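Local coordinates for cellulose hydrolase (Bacillus licheniformis, PDB 4YZT), which hydrolyses internal beta-1,4-glucosidic bonds of cellulose as a family 5 endoglucanase, here with cellotetraose bound, at residues R96-E99 with V100-A104; I89-D92 with W93-V97. All blocks are in the same frame, centred on the assembly; numbering follows the deposited sequence.

Both contacts lie on a single helix, 91-105, which links strand 70-73 to the next barrel strand, 110-114, in the catalytic (beta/alpha)8 domain. Contact 2 comes first along the chain and covers the helix start, from the loop residues Ile89 and Asp90 to Val97; contact 1 carries on from Arg96 to Ala104. Their centres are about 10 Å apart, and Arg96 and Val97 belong to both. The first part caps the helix and sets its opening turn against helix 130-147, while the second packs on strands 70-73 and 110-114 through Val97, Thr101 and Ala104, and on helix 57-66 through Val100, Trp103 and Ala104. Together they describe one outer helix of the barrel that holds the cellotetraose.

Contact 1: residues R96-E99 with V100-A104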
ATOM      1  N   ARG A  96       4.179  -0.964  26.924  1.00 16.21           N
ATOM      2  CA  ARG A  96       4.297  -0.100  25.758  1.00 14.73           C
ATOM      3  C   ARG A  96       3.165  -0.383  24.766  1.00 16.06           C
ATOM      4  O   ARG A  96       2.574   0.549  24.222  1.00 16.33           O
ATOM      5  CB  ARG A  96       5.674  -0.270  25.089  1.00 14.62           C
ATOM      6  CG  ARG A  96       5.812   0.409  23.728  1.00 13.57           C
ATOM      7  CD  ARG A  96       5.709   1.951  23.800  1.00 14.78           C
ATOM      8  NE  ARG A  96       5.890   2.568  22.477  1.00 16.49           N
ATOM      9  CZ  ARG A  96       5.700   3.861  22.212  1.00 16.26           C
ATOM     10  NH1 ARG A  96       5.302   4.692  23.164  1.00 15.02           N
ATOM     11  NH2 ARG A  96       5.882   4.325  20.983  1.00 15.63           N
ATOM     12  N   VAL A  97       2.854  -1.659  24.537  1.00 14.18           N
ATOM     13  CA  VAL A  97       1.766  -1.998  23.624  1.00 14.41           C
ATOM     14  C   VAL A  97       0.452  -1.424  24.159  1.00 14.35           C
ATOM     15  O   VAL A  97      -0.352  -0.890  23.391  1.00 15.38           O
ATOM     16  CB  VAL A  97       1.628  -3.526  23.410  1.00 13.55           C
ATOM     17  CG1 VAL A  97       0.403  -3.834  22.547  1.00 14.05           C
ATOM     18  CG2 VAL A  97       2.890  -4.101  22.747  1.00 11.69           C
ATOM     19  N   GLU A  98       0.246  -1.497  25.476  1.00 13.05           N
ATOM     20  CA  GLU A  98      -0.970  -0.926  26.072  1.00 15.20           C
ATOM     21  C   GLU A  98      -0.999   0.594  25.911  1.00 14.28           C
ATOM     22  O   GLU A  98      -2.039   1.171  25.594  1.00 13.68           O
ATOM     23  CB  GLU A  98      -1.110  -1.283  27.559  1.00 15.20           C
ATOM     24  CG  GLU A  98      -2.406  -0.721  28.137  1.00 16.49           C
ATOM     25  CD  GLU A  98      -2.682  -1.077  29.587  1.00 19.56           C
ATOM     26  OE1 GLU A  98      -1.815  -1.675  30.264  1.00 18.94           O
ATOM     27  OE2 GLU A  98      -3.786  -0.708  30.055  1.00 21.04           O
ATOM     28  N   GLU A  99       0.143   1.241  26.132  1.00 13.88           N
ATOM     29  CA  GLU A  99       0.241   2.699  25.949  1.00 14.12           C
ATOM     30  C   GLU A  99      -0.179   3.117  24.539  1.00 16.02           C
ATOM     31  O   GLU A  99      -1.004   4.022  24.368  1.00 13.51           O
ATOM     32  CB  GLU A  99       1.669   3.180  26.239  1.00 15.88           C
ATOM     33  CG  GLU A  99       1.912   4.649  25.895  1.00 15.68           C
ATOM     34  CD  GLU A  99       3.255   5.146  26.388  1.00 18.54           C
ATOM     35  OE1 GLU A  99       4.298   4.699  25.864  1.00 22.04           O
ATOM     36  OE2 GLU A  99       3.265   5.972  27.318  1.00 18.65           O
ATOM     37  N   VAL A 100       0.375   2.446  23.530  1.00 14.14           N
ATOM     38  CA  VAL A 100       0.063   2.791  22.148  1.00 12.12           C
ATOM     39  C   VAL A 100      -1.390   2.436  21.836  1.00 13.04           C
ATOM     40  O   VAL A 100      -2.086   3.205  21.191  1.00 11.94           O
ATOM     41  CB  VAL A 100       1.026   2.091  21.150  1.00 11.57           C
ATOM     42  CG1 VAL A 100       0.554   2.258  19.718  1.00 11.61           C
ATOM     43  CG2 VAL A 100       2.433   2.637  21.309  1.00 13.31           C
ATOM     44  N   THR A 101      -1.860   1.293  22.324  1.00 14.07           N
ATOM     45  CA  THR A 101      -3.242   0.904  22.065  1.00 13.76           C
ATOM     46  C   THR A 101      -4.200   1.919  22.701  1.00 12.86           C
ATOM     47  O   THR A 101      -5.198   2.302  22.085  1.00 11.94           O
ATOM     48  CB  THR A 101      -3.558  -0.519  22.589  1.00 15.30           C
ATOM     49  OG1 THR A 101      -2.689  -1.464  21.958  1.00 18.10           O
ATOM     50  CG2 THR A 101      -4.982  -0.904  22.239  1.00 16.28           C
ATOM     51  N   ASP A 102      -3.892   2.364  23.916  1.00 14.23           N
ATOM     52  CA  ASP A 102      -4.743   3.337  24.616  1.00 15.31           C
ATOM     53  C   ASP A 102      -4.800   4.674  23.874  1.00 14.60           C
ATOM     54  O   ASP A 102      -5.867   5.276  23.752  1.00 15.32           O
ATOM     55  CB  ASP A 102      -4.251   3.564  26.048  1.00 15.16           C
ATOM     56  CG  ASP A 102      -4.754   2.504  27.020  1.00 18.62           C
ATOM     57  OD1 ASP A 102      -5.696   1.758  26.671  1.00 18.91           O
ATOM     58  OD2 ASP A 102      -4.210   2.423  28.140  1.00 17.70           O
ATOM     59  N   TRP A 103      -3.655   5.130  23.373  1.00 13.27           N
ATOM     60  CA  TRP A 103      -3.614   6.353  22.571  1.00 15.12           C
ATOM     61  C   TRP A 103      -4.611   6.315  21.415  1.00 13.69           C
ATOM     62  O   TRP A 103      -5.322   7.301  21.156  1.00 14.54           O
ATOM     63  CB  TRP A 103      -2.192   6.595  22.035  1.00 14.69           C
ATOM     64  CG  TRP A 103      -1.247   7.146  23.059  1.00 15.57           C
ATOM     65  CD1 TRP A 103      -1.569   7.735  24.256  1.00 16.72           C
ATOM     66  CD2 TRP A 103       0.186   7.157  22.981  1.00 15.80           C
ATOM     67  NE1 TRP A 103      -0.422   8.123  24.919  1.00 17.84           N
ATOM     68  CE2 TRP A 103       0.667   7.766  24.162  1.00 19.21           C
ATOM     69  CE3 TRP A 103       1.103   6.708  22.031  1.00 16.02           C
ATOM     70  CZ2 TRP A 103       2.031   7.937  24.409  1.00 18.58           C
ATOM     71  CZ3 TRP A 103       2.447   6.878  22.275  1.00 17.32           C
ATOM     72  CH2 TRP A 103       2.901   7.486  23.453  1.00 14.64           C
ATOM     73  N   ALA A 104      -4.674   5.176  20.725  1.00 12.43           N
ATOM     74  CA  ALA A 104      -5.587   5.039  19.603  1.00 12.33           C
ATOM     75  C   ALA A 104      -7.023   5.011  20.122  1.00 13.55           C
ATOM     76  O   ALA A 104      -7.905   5.695  19.592  1.00 14.04           O
ATOM     77  CB  ALA A 104      -5.271   3.772  18.804  1.00 13.34           C
TER
HETATM   78  O   HOH W   1      -4.785   2.440  30.529  1.00 27.20           O
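Side chains one helical turn apart meet here in the middle and later part of helix 91-105, on the outer layer of the catalytic barrel. Glu99 is held by Arg96 at its carboxylate and by Trp103 alongside its chain. Arg96 NH1 forms a salt bridge of 2.9 Å with Glu99 OE1, which lies in the guanidinium plane but is met from above its own carboxylate plane. Glu99 in turn lies along the indole: its CG sits 3.8 Å from the centroid of the six-membered ring of Trp103, a CH-pi contact over the face, and the carboxylate and ring planes are only 15° apart. Arg96 NH1 also comes within 3.7 Å of Trp103 CH2, with guanidinium and indole nearly perpendicular. An alanine in place of Trp103 would probably leave the aliphatic part of Glu99 without its aromatic neighbour and the carboxylate freer to swing off Arg96. The Arg96 chain bends at chi2 (65°), which brings the face of its guanidinium over Val100 CG2, 3.6 Å from Arg96 CZ; its NE pairs with Glu47 and its NH2 with the carbonyl of Val55.

The helix is the crossover of the beta-alpha-beta unit 70-73, 91-105, 110-114, and its inner side carries Val97 and Thr101, both touching Leu113. Thr101 turns its hydroxyl back to donate to Val97 O at 2.8 Å, from the face of that carbonyl opposite the one used by Thr101 N, so one oxygen takes two bonds. On another side Glu98 OE2 and Asp102 OD2 stand 3.7 Å apart. This like-charge approach is probably eased by Lys151, which bridges to both residues, and by Arg147 on Glu98.

Contact 2: residues I89-D92 with W93-V97; sequences IDTD and WMNRV
Asp90 caps the start of helix 91-105: its OD1 accepts from Trp93 N at 2.9 Å through the anti lone pair, the N-H...O angle being 147°. Holding CG anti to the backbone N (chi1 179°) turns the carboxylate back toward the first turn, whose N-H groups have no preceding carbonyl in the helix to bond to, while Asp90 O takes Met94 N in the first regular helical bond.

The packed side is apolar. Ile89, just before the cap, lays CD1 against Met94 CE at 3.8 Å, the methionine chain being folded at chi2 and chi3 to bring its methyl round, and Ile89 CG2 lies near the edge of the Trp93 indole, 4.2 Å from Trp93 CD1. Val97 CG2 sits over one face of that ring, and His80 stacks on Trp93 while Trp77 meets it nearly perpendicularly. Helix 130-147 adds Val140 against Ile89.

The solvent side is looser. Thr91 and Asn95 run alongside each other, CG2 of Thr91 3.8 Å from Asn95 ND2, and Asp92 reaches Asn95 through a water, which donates to Asp92 OD1 at 2.8 Å and accepts from Asn95 ND2 at 2.9 Å. Asn95 OD1 is taken by Arg147. With aspartates at the N-cap and in the first turn, negative charge gathers at the positive end of the helix dipole, an arrangement likely to favour the helix start electrostatically.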
ATOM      1  N   ILE A  89       5.550 -12.595  28.805  1.00 17.67           N
ATOM      2  CA  ILE A  89       5.850 -11.457  27.955  1.00 17.39           C
ATOM      3  C   ILE A  89       6.485 -10.366  28.820  1.00 17.50           C
ATOM      4  O   ILE A  89       6.007 -10.079  29.922  1.00 16.76           O
ATOM      5  CB  ILE A  89       4.590 -10.937  27.234  1.00 17.52           C
ATOM      6  CG1 ILE A  89       4.102 -11.978  26.228  1.00 16.08           C
ATOM      7  CG2 ILE A  89       4.874  -9.621  26.532  1.00 14.78           C
ATOM      8  CD1 ILE A  89       2.649 -11.819  25.797  1.00 13.70           C
ATOM      9  N   ASP A  90       7.590  -9.810  28.320  1.00 17.36           N
ATOM     10  CA  ASP A  90       8.299  -8.716  28.969  1.00 21.09           C
ATOM     11  C   ASP A  90       7.352  -7.595  29.416  1.00 16.41           C
ATOM     12  O   ASP A  90       6.567  -7.095  28.621  1.00 15.68           O
ATOM     13  CB  ASP A  90       9.346  -8.167  28.010  1.00 23.36           C
ATOM     14  CG  ASP A  90      10.108  -7.003  28.586  1.00 29.86           C
ATOM     15  OD1 ASP A  90       9.640  -5.858  28.417  1.00 31.85           O
ATOM     16  OD2 ASP A  90      11.182  -7.228  29.198  1.00 31.58           O
ATOM     17  N   THR A  91       7.445  -7.205  30.685  1.00 17.28           N
ATOM     18  CA  THR A  91       6.518  -6.246  31.274  1.00 21.13           C
ATOM     19  C   THR A  91       6.587  -4.875  30.604  1.00 19.60           C
ATOM     20  O   THR A  91       5.550  -4.235  30.370  1.00 18.33           O
ATOM     21  CB  THR A  91       6.782  -6.078  32.785  1.00 25.91           C
ATOM     22  OG1 THR A  91       6.631  -7.344  33.436  1.00 28.99           O
ATOM     23  CG2 THR A  91       5.799  -5.095  33.395  0.79 26.31           C
ATOM     24  N   ASP A  92       7.796  -4.414  30.297  1.00 20.26           N
ATOM     25  CA  ASP A  92       7.933  -3.110  29.659  1.00 21.38           C
ATOM     26  C   ASP A  92       7.331  -3.115  28.258  1.00 19.25           C
ATOM     27  O   ASP A  92       6.770  -2.112  27.821  1.00 15.50           O
ATOM     28  CB  ASP A  92       9.399  -2.688  29.597  1.00 25.35           C
ATOM     29  CG  ASP A  92       9.960  -2.331  30.959  1.00 31.92           C
ATOM     30  OD1 ASP A  92       9.230  -1.725  31.782  1.00 30.15           O
ATOM     31  OD2 ASP A  92      11.142  -2.661  31.209  1.00 36.83           O
ATOM     32  N   TRP A  93       7.438  -4.244  27.558  1.00 16.69           N
ATOM     33  CA  TRP A  93       6.860  -4.344  26.223  1.00 15.32           C
ATOM     34  C   TRP A  93       5.340  -4.336  26.312  1.00 16.59           C
ATOM     35  O   TRP A  93       4.679  -3.610  25.572  1.00 15.09           O
ATOM     36  CB  TRP A  93       7.334  -5.609  25.495  1.00 16.57           C
ATOM     37  CG  TRP A  93       6.756  -5.744  24.110  1.00 16.14           C
ATOM     38  CD1 TRP A  93       5.830  -6.658  23.685  1.00 12.67           C
ATOM     39  CD2 TRP A  93       7.072  -4.933  22.974  1.00 15.20           C
ATOM     40  NE1 TRP A  93       5.553  -6.464  22.349  1.00 13.59           N
ATOM     41  CE2 TRP A  93       6.297  -5.406  21.891  1.00 14.86           C
ATOM     42  CE3 TRP A  93       7.924  -3.839  22.773  1.00 17.49           C
ATOM     43  CZ2 TRP A  93       6.357  -4.824  20.611  1.00 13.63           C
ATOM     44  CZ3 TRP A  93       7.993  -3.267  21.503  1.00 15.19           C
ATOM     45  CH2 TRP A  93       7.210  -3.761  20.441  1.00 13.52           C
ATOM     46  N   MET A  94       4.783  -5.139  27.217  1.00 15.53           N
ATOM     47  CA  MET A  94       3.336  -5.150  27.368  1.00 14.24           C
ATOM     48  C   MET A  94       2.833  -3.763  27.767  1.00 15.19           C
ATOM     49  O   MET A  94       1.804  -3.308  27.273  1.00 14.99           O
ATOM     50  CB  MET A  94       2.881  -6.185  28.392  1.00 14.78           C
ATOM     51  CG  MET A  94       1.368  -6.347  28.428  1.00 14.60           C
ATOM     52  SD  MET A  94       0.667  -7.147  26.967  1.00 15.94           S
ATOM     53  CE  MET A  94       0.861  -8.860  27.465  1.00 16.73           C
ATOM     54  N   ASN A  95       3.567  -3.081  28.641  1.00 15.20           N
ATOM     55  CA  ASN A  95       3.187  -1.722  29.009  1.00 17.25           C
ATOM     56  C   ASN A  95       3.193  -0.794  27.802  1.00 16.87           C
ATOM     57  O   ASN A  95       2.320   0.071  27.677  1.00 14.83           O
ATOM     58  CB  ASN A  95       4.106  -1.146  30.087  1.00 19.81           C
ATOM     59  CG  ASN A  95       3.889  -1.779  31.445  1.00 20.41           C
ATOM     60  OD1 ASN A  95       2.896  -2.472  31.669  1.00 21.91           O
ATOM     61  ND2 ASN A  95       4.819  -1.537  32.364  1.00 19.84           N
ATOM     62  N   ARG A  96       4.179  -0.964  26.924  1.00 16.21           N
ATOM     63  CA  ARG A  96       4.297  -0.100  25.758  1.00 14.73           C
ATOM     64  C   ARG A  96       3.165  -0.383  24.766  1.00 16.06           C
ATOM     65  O   ARG A  96       2.574   0.549  24.222  1.00 16.33           O
ATOM     66  CB  ARG A  96       5.674  -0.270  25.089  1.00 14.62           C
ATOM     67  CG  ARG A  96       5.812   0.409  23.728  1.00 13.57           C
ATOM     68  CD  ARG A  96       5.709   1.951  23.800  1.00 14.78           C
ATOM     69  NE  ARG A  96       5.890   2.568  22.477  1.00 16.49           N
ATOM     70  CZ  ARG A  96       5.700   3.861  22.212  1.00 16.26           C
ATOM     71  NH1 ARG A  96       5.302   4.692  23.164  1.00 15.02           N
ATOM     72  NH2 ARG A  96       5.882   4.325  20.983  1.00 15.63           N
ATOM     73  N   VAL A  97       2.854  -1.659  24.537  1.00 14.18           N
ATOM     74  CA  VAL A  97       1.766  -1.998  23.624  1.00 14.41           C
ATOM     75  C   VAL A  97       0.452  -1.424  24.159  1.00 14.35           C
ATOM     76  O   VAL A  97      -0.352  -0.890  23.391  1.00 15.38           O
ATOM     77  CB  VAL A  97       1.628  -3.526  23.410  1.00 13.55           C
ATOM     78  CG1 VAL A  97       0.403  -3.834  22.547  1.00 14.05           C
ATOM     79  CG2 VAL A  97       2.890  -4.101  22.747  1.00 11.69           C
TER
HETATM   80  O   HOH W   2       7.143   0.084  31.549  1.00 24.72           O